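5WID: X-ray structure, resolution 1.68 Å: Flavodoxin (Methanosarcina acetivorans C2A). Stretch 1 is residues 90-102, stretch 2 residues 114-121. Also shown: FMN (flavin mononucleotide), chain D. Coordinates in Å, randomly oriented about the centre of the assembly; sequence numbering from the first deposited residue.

Stretch 1 90-102: YGWSGEAPILIAE
Stretch 2 114-121: PVLRILHK

Three hydrogen bonds anchor residues 90-102 to residues 114-121. Two belong to the parallel bridge between Tyr90 and Leu119, whose CA atoms lie 5.0 Å apart: Tyr90 N donates to Ile118 O (3.1 Å), and His120 N donates to Tyr90 O (2.9 Å, nearly linear at 167°). Tyr90 is extended (phi/psi -153/170), and its carbonyl oxygen also receives a CA-H...O contact from Leu119 CA at 3.3 Å. The third bond comes from a side chain: Arg117, with chi1 p, chi2 and chi3 t and chi4 -165°, extends past a face of the Tyr90 ring so that NH1 donates to Gly94 O at 3.0 Å. Water 1 extends this link, donating to Ser93 O (2.7 Å) and accepting from Arg117 NH1 (3.2 Å).

After the bridge, the loop turns to the flavin. Gly91 N (3.0 Å) donates to FMN N1, while Trp92 N (2.9 Å), Ser93 N (2.8 Å) and Gly94 N (2.9 Å) converge on FMN O2. Ser93 OG accepts from FMN N3 at 2.7 Å and donates to Glu95 OE1 at 2.6 Å.

The Tyr90 ring (chi1 p, chi2 -72°) is sandwiched between aliphatic groups of the strand. Arg117 CD lies over one face, 4.2 Å from the centroid of the Tyr90 ring, and Leu119 CD2 (chi1 m, chi2 t) over the opposite face, 3.7 Å from the same centroid. Gly94, at phi/psi 71/35, passes close by; a CB there would clash with Tyr90 CD2.

Helix 96-102 then runs back nearly antiparallel to strand 116-119 (168°, axes 8.5 Å apart at closest approach). Val115 (chi1 t) packs against the helix: its CG1 meets Pro97 CB at 3.9 Å and Ile98 CD1 (chi1 and chi2 m) at 4.1 Å, while its CG2 meets Ala101 CB at 3.7 Å, one helical turn beyond Pro97. Pro97 CG packs 3.9 Å from Arg117 CB.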

ATOM      1  N   TYR A  90       0.981 -11.129   7.528  1.00 14.15           N
ATOM      2  CA  TYR A  90      -0.014 -11.702   8.426  1.00 14.43           C
ATOM      3  C   TYR A  90       0.478 -13.037   8.957  1.00 16.46           C
ATOM      4  O   TYR A  90       1.467 -13.588   8.477  1.00 15.24           O
ATOM      5  CB  TYR A  90      -1.369 -11.858   7.722  1.00 12.17           C
ATOM      6  CG  TYR A  90      -1.435 -12.983   6.701  1.00 11.14           C
ATOM      7  CD1 TYR A  90      -0.770 -12.888   5.476  1.00 14.39           C
ATOM      8  CD2 TYR A  90      -2.173 -14.136   6.962  1.00 14.19           C
ATOM      9  CE1 TYR A  90      -0.844 -13.917   4.542  1.00 14.51           C
ATOM     10  CE2 TYR A  90      -2.271 -15.160   6.023  1.00 18.10           C
ATOM     11  CZ  TYR A  90      -1.597 -15.050   4.826  1.00 17.74           C
ATOM     12  OH  TYR A  90      -1.678 -16.075   3.904  1.00 17.94           O
ATOM     13  N   GLY A  91      -0.246 -13.569   9.950  1.00 13.02           N
ATOM     14  CA  GLY A  91       0.146 -14.813  10.580  1.00 15.62           C
ATOM     15  C   GLY A  91      -0.710 -16.025  10.269  1.00 16.81           C
ATOM     16  O   GLY A  91      -0.200 -17.150  10.314  1.00 17.36           O
ATOM     17  N   TRP A  92      -2.007 -15.848  10.005  1.00 15.66           N
ATOM     18  CA  TRP A  92      -2.806 -17.012   9.624  1.00 19.22           C
ATOM     19  C   TRP A  92      -4.106 -16.664   8.912  1.00 21.54           C
ATOM     20  O   TRP A  92      -4.498 -17.377   7.984  1.00 26.46           O
ATOM     21  CB  TRP A  92      -3.107 -17.906  10.841  1.00 18.90           C
ATOM     22  CG  TRP A  92      -4.048 -17.367  11.878  1.00 19.13           C
ATOM     23  CD1 TRP A  92      -5.386 -17.648  12.002  1.00 22.16           C
ATOM     24  CD2 TRP A  92      -3.716 -16.510  12.975  1.00 19.65           C
ATOM     25  NE1 TRP A  92      -5.907 -16.997  13.098  1.00 23.81           N
ATOM     26  CE2 TRP A  92      -4.904 -16.296  13.714  1.00 22.77           C
ATOM     27  CE3 TRP A  92      -2.533 -15.901  13.407  1.00 17.72           C
ATOM     28  CZ2 TRP A  92      -4.940 -15.493  14.851  1.00 21.68           C
ATOM     29  CZ3 TRP A  92      -2.570 -15.103  14.542  1.00 21.81           C
ATOM     30  CH2 TRP A  92      -3.768 -14.904  15.249  1.00 19.18           C
ATOM     31  N   SER A  93      -4.793 -15.603   9.334  1.00 20.99           N
ATOM     32  CA  SER A  93      -6.096 -15.281   8.762  1.00 20.87           C
ATOM     33  C   SER A  93      -6.019 -14.220   7.668  1.00 23.07           C
ATOM     34  O   SER A  93      -6.706 -14.336   6.646  1.00 20.21           O
ATOM     35  CB  SER A  93      -7.073 -14.847   9.869  1.00 17.26           C
ATOM     36  OG  SER A  93      -6.709 -13.619  10.483  1.00 19.34           O
ATOM     37  N   GLY A  94      -5.211 -13.184   7.854  1.00 15.67           N
ATOM     38  CA  GLY A  94      -4.826 -12.318   6.742  1.00 16.90           C
ATOM     39  C   GLY A  94      -5.888 -11.410   6.160  1.00 15.35           C
ATOM     40  O   GLY A  94      -5.851 -11.124   4.954  1.00 15.34           O
ATOM     41  N   GLU A  95      -6.795 -10.896   6.993  1.00 16.87           N
ATOM     42  CA  GLU A  95      -7.884 -10.064   6.486  1.00 13.71           C
ATOM     43  C   GLU A  95      -7.444  -8.653   6.111  1.00 14.40           C
ATOM     44  O   GLU A  95      -8.083  -8.036   5.254  1.00 14.66           O
ATOM     45  CB  GLU A  95      -9.017  -9.946   7.516  1.00 13.17           C
ATOM     46  CG  GLU A  95      -9.830 -11.224   7.751  1.00 18.87           C
ATOM     47  CD  GLU A  95      -9.256 -12.085   8.864  1.00 19.48           C
ATOM     48  OE1 GLU A  95      -8.103 -11.849   9.277  1.00 16.47           O
ATOM     49  OE2 GLU A  95      -9.957 -13.004   9.327  1.00 19.57           O
ATOM     50  N   ALA A  96      -6.402  -8.104   6.749  1.00 13.19           N
ATOM     51  CA  ALA A  96      -6.181  -6.660   6.646  1.00 12.77           C
ATOM     52  C   ALA A  96      -6.016  -6.178   5.210  1.00 14.42           C
ATOM     53  O   ALA A  96      -6.654  -5.170   4.847  1.00 13.70           O
ATOM     54  CB  ALA A  96      -4.991  -6.229   7.519  1.00 15.00           C
ATOM     55  N   PRO A  97      -5.200  -6.805   4.353  1.00 13.29           N
ATOM     56  CA  PRO A  97      -5.067  -6.260   2.988  1.00 13.40           C
ATOM     57  C   PRO A  97      -6.352  -6.368   2.191  1.00 12.01           C
ATOM     58  O   PRO A  97      -6.597  -5.508   1.330  1.00 12.76           O
ATOM     59  CB  PRO A  97      -3.926  -7.098   2.380  1.00 13.72           C
ATOM     60  CG  PRO A  97      -3.140  -7.571   3.590  1.00 11.97           C
ATOM     61  CD  PRO A  97      -4.241  -7.896   4.583  1.00 13.14           C
ATOM     62  N   ILE A  98      -7.182  -7.384   2.463  1.00 12.17           N
ATOM     63  CA  ILE A  98      -8.488  -7.486   1.811  1.00 16.99           C
ATOM     64  C   ILE A  98      -9.362  -6.310   2.213  1.00 15.74           C
ATOM     65  O   ILE A  98     -10.027  -5.685   1.378  1.00 14.91           O
ATOM     66  CB  ILE A  98      -9.181  -8.812   2.181  1.00 18.51           C
ATOM     67  CG1 ILE A  98      -8.201  -9.978   2.134  1.00 26.65           C
ATOM     68  CG2 ILE A  98     -10.403  -9.042   1.286  1.00 18.64           C
ATOM     69  CD1 ILE A  98      -7.638 -10.199   0.801  1.00 21.32           C
ATOM     70  N   LEU A  99      -9.390  -6.021   3.519  1.00 13.89           N
ATOM     71  CA  LEU A  99     -10.198  -4.921   4.037  1.00 15.02           C
ATOM     72  C   LEU A  99      -9.708  -3.576   3.524  1.00 15.47           C
ATOM     73  O   LEU A  99     -10.512  -2.679   3.249  1.00 15.59           O
ATOM     74  CB  LEU A  99     -10.178  -4.955   5.564  1.00 16.54           C
ATOM     75  CG  LEU A  99     -10.828  -6.232   6.091  1.00 17.68           C
ATOM     76  CD1 LEU A  99     -10.582  -6.370   7.598  1.00 19.65           C
ATOM     77  CD2 LEU A  99     -12.332  -6.242   5.778  1.00 19.49           C
ATOM     78  N   ILE A 100      -8.391  -3.411   3.407  1.00 14.83           N
ATOM     79  CA  ILE A 100      -7.839  -2.185   2.836  1.00 12.93           C
ATOM     80  C   ILE A 100      -8.325  -2.008   1.405  1.00 13.55           C
ATOM     81  O   ILE A 100      -8.788  -0.932   1.015  1.00 14.32           O
ATOM     82  CB  ILE A 100      -6.299  -2.212   2.906  1.00 12.51           C
ATOM     83  CG1 ILE A 100      -5.849  -2.107   4.368  1.00 12.95           C
ATOM     84  CG2 ILE A 100      -5.701  -1.104   2.017  1.00 12.87           C
ATOM     85  CD1 ILE A 100      -4.355  -2.306   4.537  1.00 14.51           C
ATOM     86  N   ALA A 101      -8.210  -3.065   0.596  1.00 13.21           N
ATOM     87  CA  ALA A 101      -8.666  -2.996  -0.791  1.00 14.19           C
ATOM     88  C   ALA A 101     -10.143  -2.635  -0.875  1.00 15.58           C
ATOM     89  O   ALA A 101     -10.542  -1.815  -1.710  1.00 15.90           O
ATOM     90  CB  ALA A 101      -8.410  -4.329  -1.491  1.00 12.59           C
ATOM     91  N   GLU A 102     -10.977  -3.255  -0.030  1.00 15.18           N
ATOM     92  CA  GLU A 102     -12.406  -2.960  -0.057  1.00 17.31           C
ATOM     93  C   GLU A 102     -12.673  -1.497   0.286  1.00 17.94           C
ATOM     94  O   GLU A 102     -13.495  -0.840  -0.364  1.00 17.29           O
ATOM     95  CB  GLU A 102     -13.149  -3.899   0.897  1.00 18.27           C
ATOM     96  CG  GLU A 102     -13.394  -5.274   0.300  1.00 26.15           C
ATOM     97  CD  GLU A 102     -13.736  -6.339   1.336  1.00 36.06           C
ATOM     98  OE1 GLU A 102     -14.172  -5.977   2.451  1.00 37.80           O
ATOM     99  OE2 GLU A 102     -13.575  -7.540   1.022  1.00 38.21           O
ATOM    100  N   PRO A 114      -2.282  -7.683  -8.051  1.00 14.50           N
ATOM    101  CA  PRO A 114      -2.856  -8.437  -6.935  1.00 12.38           C
ATOM    102  C   PRO A 114      -2.892  -7.644  -5.638  1.00 14.28           C
ATOM    103  O   PRO A 114      -1.975  -6.860  -5.377  1.00 13.33           O
ATOM    104  CB  PRO A 114      -1.889  -9.611  -6.787  1.00 14.37           C
ATOM    105  CG  PRO A 114      -0.560  -8.997  -7.125  1.00 14.65           C
ATOM    106  CD  PRO A 114      -0.853  -8.001  -8.243  1.00 15.91           C
ATOM    107  N   VAL A 115      -3.942  -7.852  -4.845  1.00 13.42           N
ATOM    108  CA  VAL A 115      -3.868  -7.562  -3.416  1.00 11.12           C
ATOM    109  C   VAL A 115      -2.886  -8.559  -2.816  1.00 12.69           C
ATOM    110  O   VAL A 115      -3.055  -9.774  -2.967  1.00 16.78           O
ATOM    111  CB  VAL A 115      -5.258  -7.670  -2.777  1.00 12.28           C
ATOM    112  CG1 VAL A 115      -5.190  -7.572  -1.242  1.00 14.42           C
ATOM    113  CG2 VAL A 115      -6.193  -6.612  -3.365  1.00 11.96           C
ATOM    114  N   LEU A 116      -1.834  -8.061  -2.163  1.00 12.28           N
ATOM    115  CA  LEU A 116      -0.664  -8.879  -1.852  1.00 12.93           C
ATOM    116  C   LEU A 116      -0.515  -9.062  -0.346  1.00 14.26           C
ATOM    117  O   LEU A 116      -0.191  -8.113   0.364  1.00 13.35           O
ATOM    118  CB  LEU A 116       0.602  -8.243  -2.433  1.00 13.23           C
ATOM    119  CG  LEU A 116       1.900  -9.028  -2.202  1.00 15.11           C
ATOM    120  CD1 LEU A 116       1.807 -10.459  -2.747  1.00 16.18           C
ATOM    121  CD2 LEU A 116       3.079  -8.282  -2.835  1.00 14.64           C
ATOM    122  N   ARG A 117      -0.708 -10.285   0.143  1.00 12.26           N
ATOM    123  CA  ARG A 117      -0.425 -10.580   1.541  1.00 11.47           C
ATOM    124  C   ARG A 117       0.627 -11.681   1.620  1.00 13.78           C
ATOM    125  O   ARG A 117       0.697 -12.562   0.759  1.00 15.74           O
ATOM    126  CB  ARG A 117      -1.698 -10.977   2.311  1.00 14.68           C
ATOM    127  CG  ARG A 117      -2.408 -12.155   1.739  1.00 14.54           C
ATOM    128  CD  ARG A 117      -3.686 -12.484   2.518  1.00 14.97           C
ATOM    129  NE  ARG A 117      -4.329 -13.653   1.933  1.00 16.66           N
ATOM    130  CZ  ARG A 117      -5.574 -14.025   2.184  1.00 16.66           C
ATOM    131  NH1 ARG A 117      -6.331 -13.318   3.029  1.00 15.44           N
ATOM    132  NH2 ARG A 117      -6.067 -15.101   1.588  1.00 19.50           N
ATOM    133  N   ILE A 118       1.466 -11.610   2.649  1.00 12.26           N
ATOM    134  CA  ILE A 118       2.615 -12.500   2.795  1.00 15.18           C
ATOM    135  C   ILE A 118       2.695 -12.975   4.239  1.00 14.31           C
ATOM    136  O   ILE A 118       2.722 -12.155   5.161  1.00 13.46           O
ATOM    137  CB  ILE A 118       3.931 -11.795   2.413  1.00 14.63           C
ATOM    138  CG1 ILE A 118       3.924 -11.411   0.929  1.00 17.13           C
ATOM    139  CG2 ILE A 118       5.131 -12.716   2.695  1.00 15.25           C
ATOM    140  CD1 ILE A 118       4.110 -12.597   0.019  1.00 19.96           C
ATOM    141  N   LEU A 119       2.792 -14.290   4.431  1.00 13.68           N
ATOM    142  CA  LEU A 119       2.901 -14.851   5.773  1.00 13.72           C
ATOM    143  C   LEU A 119       4.235 -14.511   6.432  1.00 17.89           C
ATOM    144  O   LEU A 119       5.301 -14.688   5.835  1.00 18.49           O
ATOM    145  CB  LEU A 119       2.733 -16.374   5.715  1.00 14.95           C
ATOM    146  CG  LEU A 119       1.307 -16.891   5.610  1.00 15.41           C
ATOM    147  CD1 LEU A 119       1.336 -18.318   5.089  1.00 17.43           C
ATOM    148  CD2 LEU A 119       0.632 -16.824   6.979  1.00 15.36           C
ATOM    149  N   HIS A 120       4.168 -14.028   7.670  1.00 17.55           N
ATOM    150  CA  HIS A 120       5.320 -13.873   8.584  1.00 18.82           C
ATOM    151  C   HIS A 120       6.386 -12.990   7.924  1.00 16.87           C
ATOM    152  O   HIS A 120       6.061 -11.999   7.251  1.00 15.62           O
ATOM    153  CB  HIS A 120       5.823 -15.242   9.002  1.00 20.82           C
ATOM    154  CG  HIS A 120       4.754 -16.154   9.508  1.00 22.21           C
ATOM    155  ND1 HIS A 120       3.930 -15.819  10.561  1.00 24.87           N
ATOM    156  CD2 HIS A 120       4.374 -17.391   9.108  1.00 25.24           C
ATOM    157  CE1 HIS A 120       3.091 -16.815  10.792  1.00 27.17           C
ATOM    158  NE2 HIS A 120       3.335 -17.777   9.920  1.00 26.34           N
ATOM    159  N   LYS A 121       7.668 -13.307   8.116  1.00 15.32           N
ATOM    160  CA  LYS A 121       8.719 -12.447   7.594  1.00 13.90           C
ATOM    161  C   LYS A 121       8.934 -12.729   6.113  1.00 13.14           C
ATOM    162  O   LYS A 121       9.143 -13.890   5.732  1.00 16.07           O
ATOM    163  CB  LYS A 121      10.023 -12.676   8.346  1.00 20.38           C
ATOM    164  CG  LYS A 121      11.171 -11.835   7.846  1.00 21.86           C
ATOM    165  CD  LYS A 121      12.445 -12.194   8.612  1.00 28.38           C
ATOM    166  CE  LYS A 121      13.655 -11.454   8.055  1.00 40.20           C
ATOM    167  NZ  LYS A 121      13.617 -10.015   8.414  1.00 45.18           N
TER
HETATM  168  N1  FMN D 201      -2.231 -12.553  11.937  1.00 13.75           N
HETATM  169  C2  FMN D 201      -3.409 -12.883  11.311  1.00 15.95           C
HETATM  170  O2  FMN D 201      -3.382 -13.333  10.162  1.00 16.05           O
HETATM  171  N3  FMN D 201      -4.618 -12.713  11.965  1.00 14.08           N
HETATM  172  C4  FMN D 201      -4.669 -12.200  13.235  1.00 17.24           C
HETATM  173  O4  FMN D 201      -5.775 -12.054  13.776  1.00 17.25           O
HETATM  174  C4A FMN D 201      -3.470 -11.875  13.877  1.00 16.20           C
HETATM  175  N5  FMN D 201      -3.472 -11.376  15.162  1.00 16.17           N
HETATM  176  C5A FMN D 201      -2.280 -11.060  15.786  1.00 17.18           C
HETATM  177  C6  FMN D 201      -2.312 -10.566  17.089  1.00 16.66           C
HETATM  178  C7  FMN D 201      -1.127 -10.241  17.729  1.00 16.21           C
HETATM  179  C7M FMN D 201      -1.187  -9.705  19.137  1.00 18.47           C
HETATM  180  C8  FMN D 201       0.093 -10.422  17.082  1.00 17.90           C
HETATM  181  C8M FMN D 201       1.384 -10.078  17.772  1.00 17.07           C
HETATM  182  C9  FMN D 201       0.129 -10.923  15.776  1.00 13.32           C
HETATM  183  C9A FMN D 201      -1.063 -11.241  15.133  1.00 14.21           C
HETATM  184  N10 FMN D 201      -1.053 -11.733  13.838  1.00 14.92           N
HETATM  185  C10 FMN D 201      -2.248 -12.056  13.220  1.00 15.34           C
HETATM  186  C1' FMN D 201       0.236 -11.959  13.117  1.00 16.51           C
HETATM  187  C2' FMN D 201       0.816 -10.708  12.460  1.00 11.75           C
HETATM  188  O2' FMN D 201      -0.038 -10.165  11.468  1.00 13.08           O
HETATM  189  C3' FMN D 201       2.131 -11.134  11.813  1.00 11.32           C
HETATM  190  O3' FMN D 201       3.061 -11.444  12.836  1.00 12.38           O
HETATM  191  C4' FMN D 201       2.724 -10.098  10.855  1.00 13.13           C
HETATM  192  O4' FMN D 201       3.844 -10.696  10.230  1.00 14.70           O
HETATM  193  C5' FMN D 201       3.142  -8.796  11.542  1.00 12.25           C
HETATM  194  O5' FMN D 201       3.577  -7.907  10.526  1.00 12.52           O
HETATM  195  P   FMN D 201       4.175  -6.466  10.909  1.00 12.39           P
HETATM  196  O1P FMN D 201       4.178  -5.654   9.638  1.00 12.24           O
HETATM  197  O2P FMN D 201       3.260  -5.830  11.936  1.00 12.60           O
HETATM  198  O3P FMN D 201       5.565  -6.659  11.449  1.00 13.89           O
HETATM  199  O   HOH W   1      -8.779 -13.968   4.920  1.00 24.38           O